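Local coordinates for protein 16S rRNA methyltransferase (Streptomyces sp. DSM 40477, PDB 3MQ2) that methylates the N1 position of adenine 1408 in 16S rRNA, using S-adenosyl-L-methionine, and thereby confers resistance to aminoglycosides such as kanamycin, neomycin and apramycin, at residues Val104-Gly109 / Thr194-Arg199; Ser110-Val115 / Val149-Glu154; Leu137-Leu142 / Phe207-Leu212. All blocks are in the same frame, centred on the assembly; numbering follows the deposited sequence.

Interaction 1. Residues Val104-Gly109 / Thr194-Arg199; sequences VLMPWG and TSWTRR. With SAH (S-adenosyl-L-homocysteine), chain C.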
loop_
_atom_site.group_PDB
_atom_site.type_symbol
_atom_site.label_atom_id
_atom_site.label_comp_id
_atom_site.label_asym_id
_atom_site.label_seq_id
_atom_site.Cartn_x
_atom_site.Cartn_y
_atom_site.Cartn_z
ATOM N N VAL A 104 -1.706 1.236 -1.696
ATOM C CA VAL A 104 -2.557 0.538 -0.737
ATOM C C VAL A 104 -3.327 -0.495 -1.536
ATOM O O VAL A 104 -4.253 -0.142 -2.277
ATOM C CB VAL A 104 -3.566 1.476 -0.056
ATOM C CG1 VAL A 104 -4.438 0.675 0.955
ATOM C CG2 VAL A 104 -2.843 2.618 0.659
ATOM N N LEU A 105 -2.948 -1.762 -1.413
ATOM C CA LEU A 105 -3.495 -2.776 -2.317
ATOM C C LEU A 105 -4.397 -3.760 -1.588
ATOM O O LEU A 105 -3.990 -4.379 -0.620
ATOM C CB LEU A 105 -2.369 -3.533 -3.029
ATOM C CG LEU A 105 -1.303 -2.706 -3.750
ATOM C CD1 LEU A 105 -0.374 -3.630 -4.527
ATOM C CD2 LEU A 105 -1.943 -1.697 -4.684
ATOM N N MET A 106 -5.625 -3.901 -2.068
ATOM C CA MET A 106 -6.590 -4.847 -1.491
ATOM C C MET A 106 -6.788 -4.692 0.012
ATOM O O MET A 106 -6.753 -5.684 0.736
ATOM C CB MET A 106 -6.165 -6.298 -1.773
ATOM C CG MET A 106 -5.439 -6.496 -3.072
ATOM S SD MET A 106 -6.566 -6.151 -4.424
ATOM C CE MET A 106 -7.596 -7.613 -4.329
ATOM N N PRO A 107 -7.031 -3.461 0.489
ATOM C CA PRO A 107 -7.159 -3.288 1.937
ATOM C C PRO A 107 -8.426 -3.931 2.486
ATOM O O PRO A 107 -9.428 -4.072 1.773
ATOM C CB PRO A 107 -7.234 -1.767 2.095
ATOM C CG PRO A 107 -7.875 -1.309 0.810
ATOM C CD PRO A 107 -7.238 -2.191 -0.236
ATOM N N TRP A 108 -8.367 -4.327 3.752
ATOM C CA TRP A 108 -9.569 -4.663 4.502
ATOM C C TRP A 108 -9.414 -4.127 5.920
ATOM O O TRP A 108 -8.372 -3.558 6.258
ATOM C CB TRP A 108 -9.868 -6.175 4.479
ATOM C CG TRP A 108 -8.812 -7.096 5.055
ATOM C CD1 TRP A 108 -7.764 -7.671 4.388
ATOM C CD2 TRP A 108 -8.742 -7.575 6.403
ATOM N NE1 TRP A 108 -7.039 -8.473 5.252
ATOM C CE2 TRP A 108 -7.618 -8.421 6.492
ATOM C CE3 TRP A 108 -9.526 -7.372 7.546
ATOM C CZ2 TRP A 108 -7.252 -9.063 7.681
ATOM C CZ3 TRP A 108 -9.155 -8.005 8.733
ATOM C CH2 TRP A 108 -8.032 -8.845 8.784
ATOM N N GLY A 109 -10.450 -4.284 6.736
ATOM C CA GLY A 109 -10.385 -3.797 8.104
ATOM C C GLY A 109 -10.339 -2.284 8.151
ATOM O O GLY A 109 -10.917 -1.613 7.300
ATOM N N THR A 194 0.379 -9.601 -5.726
ATOM C CA THR A 194 -0.057 -9.783 -4.348
ATOM C C THR A 194 -0.607 -11.196 -4.126
ATOM O O THR A 194 -0.969 -11.889 -5.076
ATOM C CB THR A 194 -1.081 -8.706 -3.902
ATOM O OG1 THR A 194 -2.418 -9.198 -4.034
ATOM C CG2 THR A 194 -0.916 -7.423 -4.712
ATOM N N SER A 195 -0.671 -11.609 -2.866
ATOM C CA SER A 195 -1.176 -12.930 -2.514
ATOM C C SER A 195 -2.643 -13.078 -2.899
ATOM O O SER A 195 -3.188 -14.185 -2.903
ATOM C CB SER A 195 -1.015 -13.183 -1.012
ATOM O OG SER A 195 -1.846 -12.323 -0.246
ATOM N N TRP A 196 -3.285 -11.962 -3.221
ATOM C CA TRP A 196 -4.719 -11.986 -3.470
ATOM C C TRP A 196 -5.050 -12.603 -4.816
ATOM O O TRP A 196 -6.183 -13.015 -5.043
ATOM C CB TRP A 196 -5.325 -10.586 -3.338
ATOM C CG TRP A 196 -5.302 -10.097 -1.925
ATOM C CD1 TRP A 196 -4.269 -9.468 -1.295
ATOM C CD2 TRP A 196 -6.352 -10.217 -0.955
ATOM N NE1 TRP A 196 -4.611 -9.184 0.007
ATOM C CE2 TRP A 196 -5.885 -9.632 0.240
ATOM C CE3 TRP A 196 -7.643 -10.754 -0.983
ATOM C CZ2 TRP A 196 -6.663 -9.573 1.400
ATOM C CZ3 TRP A 196 -8.414 -10.694 0.170
ATOM C CH2 TRP A 196 -7.920 -10.108 1.344
ATOM N N THR A 197 -4.066 -12.658 -5.710
ATOM C CA THR A 197 -4.270 -13.249 -7.031
ATOM C C THR A 197 -4.834 -14.659 -6.893
ATOM O O THR A 197 -5.750 -15.051 -7.618
ATOM C CB THR A 197 -2.955 -13.324 -7.835
ATOM O OG1 THR A 197 -2.377 -12.015 -7.947
ATOM C CG2 THR A 197 -3.221 -13.873 -9.227
ATOM N N ARG A 198 -4.284 -15.411 -5.951
ATOM C CA ARG A 198 -4.694 -16.790 -5.754
ATOM C C ARG A 198 -6.135 -16.858 -5.263
ATOM O O ARG A 198 -6.939 -17.628 -5.785
ATOM C CB ARG A 198 -3.760 -17.492 -4.769
ATOM C CG ARG A 198 -3.801 -19.005 -4.865
ATOM C CD ARG A 198 -3.032 -19.653 -3.729
ATOM N NE ARG A 198 -1.695 -19.087 -3.561
ATOM C CZ ARG A 198 -1.388 -18.149 -2.670
ATOM N NH1 ARG A 198 -2.324 -17.666 -1.864
ATOM N NH2 ARG A 198 -0.147 -17.692 -2.583
ATOM N N ARG A 199 -6.457 -16.042 -4.264
ATOM C CA ARG A 199 -7.803 -16.007 -3.703
ATOM C C ARG A 199 -8.812 -15.610 -4.766
ATOM O O ARG A 199 -9.922 -16.142 -4.813
ATOM C CB ARG A 199 -7.869 -15.028 -2.529
ATOM C CG ARG A 199 -9.268 -14.842 -1.946
ATOM C CD ARG A 199 -9.226 -14.094 -0.614
ATOM N NE ARG A 199 -10.549 -13.642 -0.180
ATOM C CZ ARG A 199 -11.310 -14.270 0.714
ATOM N NH1 ARG A 199 -10.889 -15.395 1.284
ATOM N NH2 ARG A 199 -12.492 -13.767 1.038
HETATM N N SAH C . -1.579 -5.609 0.080
HETATM C CA SAH C . -1.334 -7.005 0.402
HETATM C CB SAH C . -2.184 -7.454 1.590
HETATM C CG SAH C . -3.638 -7.001 1.530
HETATM S SD SAH C . -4.655 -7.871 2.750
HETATM C C SAH C . -1.636 -7.858 -0.814
HETATM O O SAH C . -1.398 -9.066 -0.817
HETATM O OXT SAH C . -2.132 -7.339 -1.814
HETATM C "C5'" SAH C . -4.771 -6.309 3.660
HETATM C "C4'" SAH C . -3.611 -6.132 4.633
HETATM O "O4'" SAH C . -3.749 -4.889 5.289
HETATM C "C3'" SAH C . -3.580 -7.195 5.733
HETATM O "O3'" SAH C . -2.294 -7.762 5.790
HETATM C "C2'" SAH C . -3.824 -6.464 7.035
HETATM O "O2'" SAH C . -2.996 -6.964 8.069
HETATM C "C1'" SAH C . -3.445 -5.045 6.662
HETATM N N9 SAH C . -4.148 -4.008 7.427
HETATM C C8 SAH C . -5.492 -3.854 7.646
HETATM N N7 SAH C . -5.669 -2.732 8.399
HETATM C C5 SAH C . -4.448 -2.187 8.642
HETATM C C6 SAH C . -4.035 -1.062 9.341
HETATM N N6 SAH C . -4.920 -0.268 9.939
HETATM N N1 SAH C . -2.693 -0.769 9.400
HETATM C C2 SAH C . -1.762 -1.577 8.781
HETATM N N3 SAH C . -2.168 -2.700 8.095
HETATM C C4 SAH C . -3.492 -2.980 8.030
#
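Met106 lies against the indole of Trp196 where the loop leaving strand 99-105 meets the start of helix 196-200, lining the cofactor pocket of this Rossmann-like class I methyltransferase. The tight part is a CH-pi contact: Met106 CB sits over one face of Trp196, 3.7 Å from the centroid of the five-membered ring and only 8° off its normal. CG continues over the same face, toward Trp196 CD1. Bends at chi2 and chi3 then fold the thioether back on the indole, so that SD makes an oblique Met-aromatic approach and CE comes near Trp196 CB. Asn141 of the adjoining strand packs against both residues. Deeper in, Leu105 CD1 touches Thr194 CG2 at 3.8 Å, while Leu105 O receives the amino group of S-adenosyl-L-homocysteine, N to O 2.8 Å.

The solvent side is looser. Trp108 is exposed and meets Trp196 rim to rim, CD1 to CZ2 3.7 Å, with the ring planes at 66° and neither ring over the other's face. Trp108 CD1 and NE1 lie close to SD of the ligand, the atom that carries the transferable methyl in S-adenosyl-L-methionine. Several approaches of Trp196 and Thr194 to the homocysteine tail are shorter than normal, so fine detail there is doubtful; the bond from Ser195 N to the ligand carboxylate O is weak.

What sets the backbone of Trp196 is clearer: its N-H bonds to Thr194 OG1, 3.0 Å from N with an N-H...O angle of 155°, capping the turn that leads into the helix.

Interaction 2. Residues Ser110-Val115 / Val149-Glu154; sequences SLLRGV and VPEVGE. With SAH (S-adenosyl-L-homocysteine), chain C.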
loop_
_atom_site.group_PDB
_atom_site.type_symbol
_atom_site.label_atom_id
_atom_site.label_comp_id
_atom_site.label_asym_id
_atom_site.label_seq_id
_atom_site.Cartn_x
_atom_site.Cartn_y
_atom_site.Cartn_z
ATOM N N SER A 110 -9.636 -1.741 9.137
ATOM C CA SER A 110 -9.669 -0.301 9.363
ATOM C C SER A 110 -8.978 0.464 8.241
ATOM O O SER A 110 -9.314 1.615 7.987
ATOM C CB SER A 110 -9.034 0.048 10.717
ATOM O OG SER A 110 -7.644 -0.239 10.720
ATOM N N LEU A 111 -8.030 -0.177 7.567
ATOM C CA LEU A 111 -7.358 0.461 6.434
ATOM C C LEU A 111 -8.348 0.674 5.285
ATOM O O LEU A 111 -8.303 1.688 4.591
ATOM C CB LEU A 111 -6.159 -0.370 5.969
ATOM C CG LEU A 111 -5.336 0.188 4.799
ATOM C CD1 LEU A 111 -4.897 1.609 5.079
ATOM C CD2 LEU A 111 -4.127 -0.707 4.522
ATOM N N LEU A 112 -9.246 -0.284 5.092
ATOM C CA LEU A 112 -10.251 -0.138 4.040
ATOM C C LEU A 112 -11.224 0.961 4.445
ATOM O O LEU A 112 -11.557 1.836 3.653
ATOM C CB LEU A 112 -10.982 -1.469 3.801
ATOM C CG LEU A 112 -12.248 -1.406 2.929
ATOM C CD1 LEU A 112 -11.943 -0.771 1.579
ATOM C CD2 LEU A 112 -12.835 -2.800 2.760
ATOM N N ARG A 113 -11.680 0.928 5.692
ATOM C CA ARG A 113 -12.580 1.970 6.150
ATOM C C ARG A 113 -11.924 3.329 5.916
ATOM O O ARG A 113 -12.567 4.284 5.463
ATOM C CB ARG A 113 -12.922 1.762 7.627
ATOM C CG ARG A 113 -14.004 2.693 8.138
ATOM C CD ARG A 113 -14.434 2.331 9.556
ATOM N NE ARG A 113 -13.443 2.722 10.558
ATOM C CZ ARG A 113 -12.618 1.875 11.164
ATOM N NH1 ARG A 113 -12.660 0.580 10.874
ATOM N NH2 ARG A 113 -11.750 2.320 12.063
ATOM N N GLY A 114 -10.626 3.397 6.192
ATOM C CA GLY A 114 -9.869 4.627 6.032
ATOM C C GLY A 114 -9.829 5.142 4.603
ATOM O O GLY A 114 -10.011 6.343 4.360
ATOM N N VAL A 115 -9.587 4.249 3.645
ATOM C CA VAL A 115 -9.480 4.686 2.254
ATOM C C VAL A 115 -10.820 4.954 1.579
ATOM O O VAL A 115 -10.850 5.414 0.438
ATOM C CB VAL A 115 -8.586 3.771 1.386
ATOM C CG1 VAL A 115 -7.171 3.752 1.949
ATOM C CG2 VAL A 115 -9.169 2.366 1.266
ATOM N N VAL A 149 -18.899 -6.200 3.758
ATOM C CA VAL A 149 -18.244 -6.554 5.018
ATOM C C VAL A 149 -18.531 -5.446 6.038
ATOM O O VAL A 149 -18.906 -4.334 5.662
ATOM C CB VAL A 149 -16.725 -6.723 4.824
ATOM C CG1 VAL A 149 -16.442 -7.876 3.864
ATOM C CG2 VAL A 149 -16.116 -5.434 4.281
ATOM N N PRO A 150 -18.364 -5.746 7.333
ATOM C CA PRO A 150 -18.727 -4.752 8.347
ATOM C C PRO A 150 -18.051 -3.397 8.130
ATOM O O PRO A 150 -18.691 -2.359 8.331
ATOM C CB PRO A 150 -18.230 -5.390 9.649
ATOM C CG PRO A 150 -18.318 -6.862 9.390
ATOM C CD PRO A 150 -17.926 -7.018 7.934
ATOM N N GLU A 151 -16.787 -3.396 7.721
ATOM C CA GLU A 151 -16.021 -2.151 7.689
ATOM C C GLU A 151 -16.394 -1.186 6.559
ATOM O O GLU A 151 -15.982 -0.026 6.593
ATOM C CB GLU A 151 -14.501 -2.394 7.724
ATOM C CG GLU A 151 -13.930 -3.200 6.560
ATOM C CD GLU A 151 -13.918 -4.708 6.819
ATOM O OE1 GLU A 151 -14.821 -5.210 7.528
ATOM O OE2 GLU A 151 -13.003 -5.393 6.301
ATOM N N VAL A 152 -17.162 -1.645 5.570
ATOM C CA VAL A 152 -17.642 -0.727 4.531
ATOM C C VAL A 152 -19.004 -0.136 4.870
ATOM O O VAL A 152 -19.513 0.721 4.147
ATOM C CB VAL A 152 -17.693 -1.352 3.113
ATOM C CG1 VAL A 152 -16.320 -1.866 2.712
ATOM C CG2 VAL A 152 -18.775 -2.451 3.019
ATOM N N GLY A 153 -19.594 -0.600 5.966
ATOM C CA GLY A 153 -20.860 -0.055 6.425
ATOM C C GLY A 153 -21.911 -0.044 5.337
ATOM O O GLY A 153 -22.140 -1.061 4.681
ATOM N N GLU A 154 -22.559 1.103 5.146
ATOM C CA GLU A 154 -23.596 1.227 4.121
ATOM C C GLU A 154 -23.072 1.806 2.807
ATOM O O GLU A 154 -23.856 2.172 1.930
ATOM C CB GLU A 154 -24.764 2.081 4.626
ATOM C CG GLU A 154 -25.563 1.454 5.756
ATOM C CD GLU A 154 -26.800 2.263 6.105
ATOM O OE1 GLU A 154 -27.566 1.833 6.994
ATOM O OE2 GLU A 154 -27.005 3.330 5.489
HETATM N N SAH C . -1.579 -5.609 0.080
HETATM C CA SAH C . -1.334 -7.005 0.402
HETATM C CB SAH C . -2.184 -7.454 1.590
HETATM C CG SAH C . -3.638 -7.001 1.530
HETATM S SD SAH C . -4.655 -7.871 2.750
HETATM C C SAH C . -1.636 -7.858 -0.814
HETATM O O SAH C . -1.398 -9.066 -0.817
HETATM O OXT SAH C . -2.132 -7.339 -1.814
HETATM C "C5'" SAH C . -4.771 -6.309 3.660
HETATM C "C4'" SAH C . -3.611 -6.132 4.633
HETATM O "O4'" SAH C . -3.749 -4.889 5.289
HETATM C "C3'" SAH C . -3.580 -7.195 5.733
HETATM O "O3'" SAH C . -2.294 -7.762 5.790
HETATM C "C2'" SAH C . -3.824 -6.464 7.035
HETATM O "O2'" SAH C . -2.996 -6.964 8.069
HETATM C "C1'" SAH C . -3.445 -5.045 6.662
HETATM N N9 SAH C . -4.148 -4.008 7.427
HETATM C C8 SAH C . -5.492 -3.854 7.646
HETATM N N7 SAH C . -5.669 -2.732 8.399
HETATM C C5 SAH C . -4.448 -2.187 8.642
HETATM C C6 SAH C . -4.035 -1.062 9.341
HETATM N N6 SAH C . -4.920 -0.268 9.939
HETATM N N1 SAH C . -2.693 -0.769 9.400
HETATM C C2 SAH C . -1.762 -1.577 8.781
HETATM N N3 SAH C . -2.168 -2.700 8.095
HETATM C C4 SAH C . -3.492 -2.980 8.030
#
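Leu112 reaches from helix 109-116 to Val152 of the short 3-10 turn 150-152, its CD2 resting 3.6 Å from Val152 CG1. Its chi1 of 168° sets CG anti to the backbone N, on the side of the turn, and CD2 makes the contact; CD2 also meets Glu151 CG at 4.0 Å, the two side chains crossing at about a right angle, and lies more distantly beside Val149 CG2. Glu151 has CG between its backbone N and carbonyl carbon and bends again at chi2 (-90°). The methylene thus packs on Leu112 while the carboxylate turns back to Gly109, where OE2 accepts the backbone N-H at the first turn of the helix; a negative charge here would suit the helix dipole. Arg113 contributes its aliphatic part, CB and CG each 3.7 Å from Glu151 O, before the chain bends at chi3. Ser110 OG accepts from N6 of the adenine, 2.8 Å away, and is also hydrogen-bonded to Glu91, a second bond consistent with holding the hydroxyl in place for that amino group. Leu112 and Val115 pack the helix onto Leu140 of strand 134-141, Leu111 and Val115 touch helix 121-128, and the 3-10 turn lies against the helix through Leu112 and Arg113.

Interaction 3. Residues Leu137-Leu142 / Phe207-Leu212; sequences LVALNL and FDVLAL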
loop_
_atom_site.group_PDB
_atom_site.type_symbol
_atom_site.label_atom_id
_atom_site.label_comp_id
_atom_site.label_asym_id
_atom_site.label_seq_id
_atom_site.Cartn_x
_atom_site.Cartn_y
_atom_site.Cartn_z
ATOM N N LEU A 137 -1.687 4.877 -5.497
ATOM C CA LEU A 137 -2.538 3.845 -6.057
ATOM C C LEU A 137 -3.266 3.187 -4.900
ATOM O O LEU A 137 -2.630 2.637 -3.991
ATOM C CB LEU A 137 -1.693 2.802 -6.777
ATOM C CG LEU A 137 -2.373 1.469 -7.070
ATOM C CD1 LEU A 137 -3.584 1.651 -7.981
ATOM C CD2 LEU A 137 -1.362 0.540 -7.696
ATOM N N VAL A 138 -4.592 3.264 -4.915
ATOM C CA VAL A 138 -5.410 2.491 -3.987
ATOM C C VAL A 138 -6.164 1.477 -4.824
ATOM O O VAL A 138 -6.938 1.850 -5.706
ATOM C CB VAL A 138 -6.427 3.362 -3.225
ATOM C CG1 VAL A 138 -7.337 2.477 -2.379
ATOM C CG2 VAL A 138 -5.718 4.391 -2.341
ATOM N N ALA A 139 -5.927 0.196 -4.578
ATOM C CA ALA A 139 -6.591 -0.818 -5.387
ATOM C C ALA A 139 -7.625 -1.481 -4.503
ATOM O O ALA A 139 -7.287 -2.262 -3.606
ATOM C CB ALA A 139 -5.600 -1.821 -5.912
ATOM N N LEU A 140 -8.887 -1.132 -4.724
ATOM C CA LEU A 140 -9.956 -1.643 -3.875
ATOM C C LEU A 140 -10.349 -3.046 -4.303
ATOM O O LEU A 140 -10.586 -3.295 -5.478
ATOM C CB LEU A 140 -11.185 -0.745 -3.958
ATOM C CG LEU A 140 -11.056 0.671 -3.419
ATOM C CD1 LEU A 140 -12.378 1.399 -3.593
ATOM C CD2 LEU A 140 -10.624 0.664 -1.946
ATOM N N ASN A 141 -10.404 -3.958 -3.337
ATOM C CA ASN A 141 -10.959 -5.286 -3.573
ATOM C C ASN A 141 -12.470 -5.167 -3.484
ATOM O O ASN A 141 -13.023 -4.969 -2.398
ATOM C CB ASN A 141 -10.445 -6.253 -2.506
ATOM C CG ASN A 141 -10.944 -7.676 -2.709
ATOM O OD1 ASN A 141 -11.849 -7.932 -3.505
ATOM N ND2 ASN A 141 -10.357 -8.616 -1.963
ATOM N N LEU A 142 -13.138 -5.272 -4.629
ATOM C CA LEU A 142 -14.571 -5.046 -4.691
ATOM C C LEU A 142 -15.365 -6.146 -3.963
ATOM O O LEU A 142 -16.549 -5.984 -3.676
ATOM C CB LEU A 142 -15.010 -4.879 -6.151
ATOM C CG LEU A 142 -14.409 -3.664 -6.865
ATOM C CD1 LEU A 142 -14.600 -3.767 -8.377
ATOM C CD2 LEU A 142 -14.999 -2.359 -6.332
ATOM N N PHE A 207 -14.840 -8.050 -13.018
ATOM C CA PHE A 207 -13.697 -7.396 -12.400
ATOM C C PHE A 207 -13.771 -7.595 -10.904
ATOM O O PHE A 207 -14.859 -7.637 -10.331
ATOM C CB PHE A 207 -13.714 -5.896 -12.662
ATOM C CG PHE A 207 -13.540 -5.526 -14.098
ATOM C CD1 PHE A 207 -12.330 -5.729 -14.738
ATOM C CD2 PHE A 207 -14.580 -4.934 -14.793
ATOM C CE1 PHE A 207 -12.171 -5.367 -16.079
ATOM C CE2 PHE A 207 -14.428 -4.563 -16.126
ATOM C CZ PHE A 207 -13.213 -4.779 -16.760
ATOM N N ASP A 208 -12.607 -7.685 -10.275
ATOM C CA ASP A 208 -12.527 -7.844 -8.832
ATOM C C ASP A 208 -11.969 -6.612 -8.151
ATOM O O ASP A 208 -12.085 -6.483 -6.940
ATOM C CB ASP A 208 -11.609 -9.007 -8.492
ATOM C CG ASP A 208 -12.089 -10.300 -9.080
ATOM O OD1 ASP A 208 -13.293 -10.575 -8.941
ATOM O OD2 ASP A 208 -11.270 -11.029 -9.672
ATOM N N VAL A 209 -11.342 -5.727 -8.924
ATOM C CA VAL A 209 -10.578 -4.627 -8.339
ATOM C C VAL A 209 -10.867 -3.316 -9.052
ATOM O O VAL A 209 -10.986 -3.277 -10.280
ATOM C CB VAL A 209 -9.072 -4.924 -8.416
ATOM C CG1 VAL A 209 -8.241 -3.702 -8.012
ATOM C CG2 VAL A 209 -8.718 -6.128 -7.550
ATOM N N LEU A 210 -10.991 -2.247 -8.275
ATOM C CA LEU A 210 -11.130 -0.897 -8.805
ATOM C C LEU A 210 -9.886 -0.117 -8.387
ATOM O O LEU A 210 -9.591 -0.015 -7.199
ATOM C CB LEU A 210 -12.363 -0.219 -8.200
ATOM C CG LEU A 210 -12.718 1.189 -8.668
ATOM C CD1 LEU A 210 -13.036 1.157 -10.157
ATOM C CD2 LEU A 210 -13.896 1.733 -7.877
ATOM N N ALA A 211 -9.161 0.429 -9.363
ATOM C CA ALA A 211 -7.943 1.197 -9.092
ATOM C C ALA A 211 -8.215 2.693 -9.012
ATOM O O ALA A 211 -8.739 3.287 -9.948
ATOM C CB ALA A 211 -6.887 0.921 -10.164
ATOM N N LEU A 212 -7.839 3.288 -7.886
ATOM C CA LEU A 212 -7.928 4.729 -7.687
ATOM C C LEU A 212 -6.517 5.279 -7.741
ATOM O O LEU A 212 -5.671 4.877 -6.950
ATOM C CB LEU A 212 -8.525 5.033 -6.306
ATOM C CG LEU A 212 -9.861 4.386 -5.922
ATOM C CD1 LEU A 212 -10.218 4.716 -4.479
ATOM C CD2 LEU A 212 -10.971 4.822 -6.847
#
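Leu140 and Leu212 meet through their CD1 methyls, 4.1 Å apart, at the apolar centre of two antiparallel strands, 134-141 and 209-216. Helices 109-116 and 160-173 cover this face. Just past the strand end, Leu142 CD2 lies 3.9 Å from Leu210 CB. On the face of Ala139 and Val209 the side chains that meet are smaller, Ala139 CB touching Val209 CG1 at 3.9 Å. Leu137 has CG anti to the backbone N (chi1 163°), and its CD1 rests 4.0 Å from Ala211 CB. Between the layers run the backbone bonds. Val138 and Leu212 form one hydrogen-bonded pair, both N-to-O distances 2.8 Å and nearly straight; Leu140 with Leu210 forms the next. One more bond, Leu142 N to Asp208 O at 2.8 Å, carries the ladder just past the end of the strand. Here the contact turns polar: Asn141 OD1 accepts from His143 N, and Asp208 OD1 is hydrogen-bonded to His143 NE2 and Ser203 OG. The reversed last strand, lodged between 134-141 and 176-184, gives the 3-2-1-4-5-7-6 order of class I methyltransferases. Register is set by main-chain bonds, and the aliphatic faces add packing that needs no polar partner.

Overall arrangement
Interaction 3 is core: main-chain bonds and aliphatic layers in the central sheet. Interaction 1 grows from that sheet's next strand, since Val104 and Met106 bond to Leu137 and Ala139, but its chemistry is aromatic and ligand-centred, running from buried Leu105 to exposed Trp108. Interaction 2 is the most peripheral of the three, partly buried, its centre about 16 Å from the centre of the chain, and relies on a few side-chain contacts with no hydrogen bond between its segments. It joins interaction 1 through Glu151 and Gly109, and interaction 3 by packing of its helix on strand 134-141. Of S-adenosyl-L-homocysteine, interaction 1 holds mainly the homocysteine part and sulfur, interaction 2 the adenine; interaction 3 does not touch the ligand.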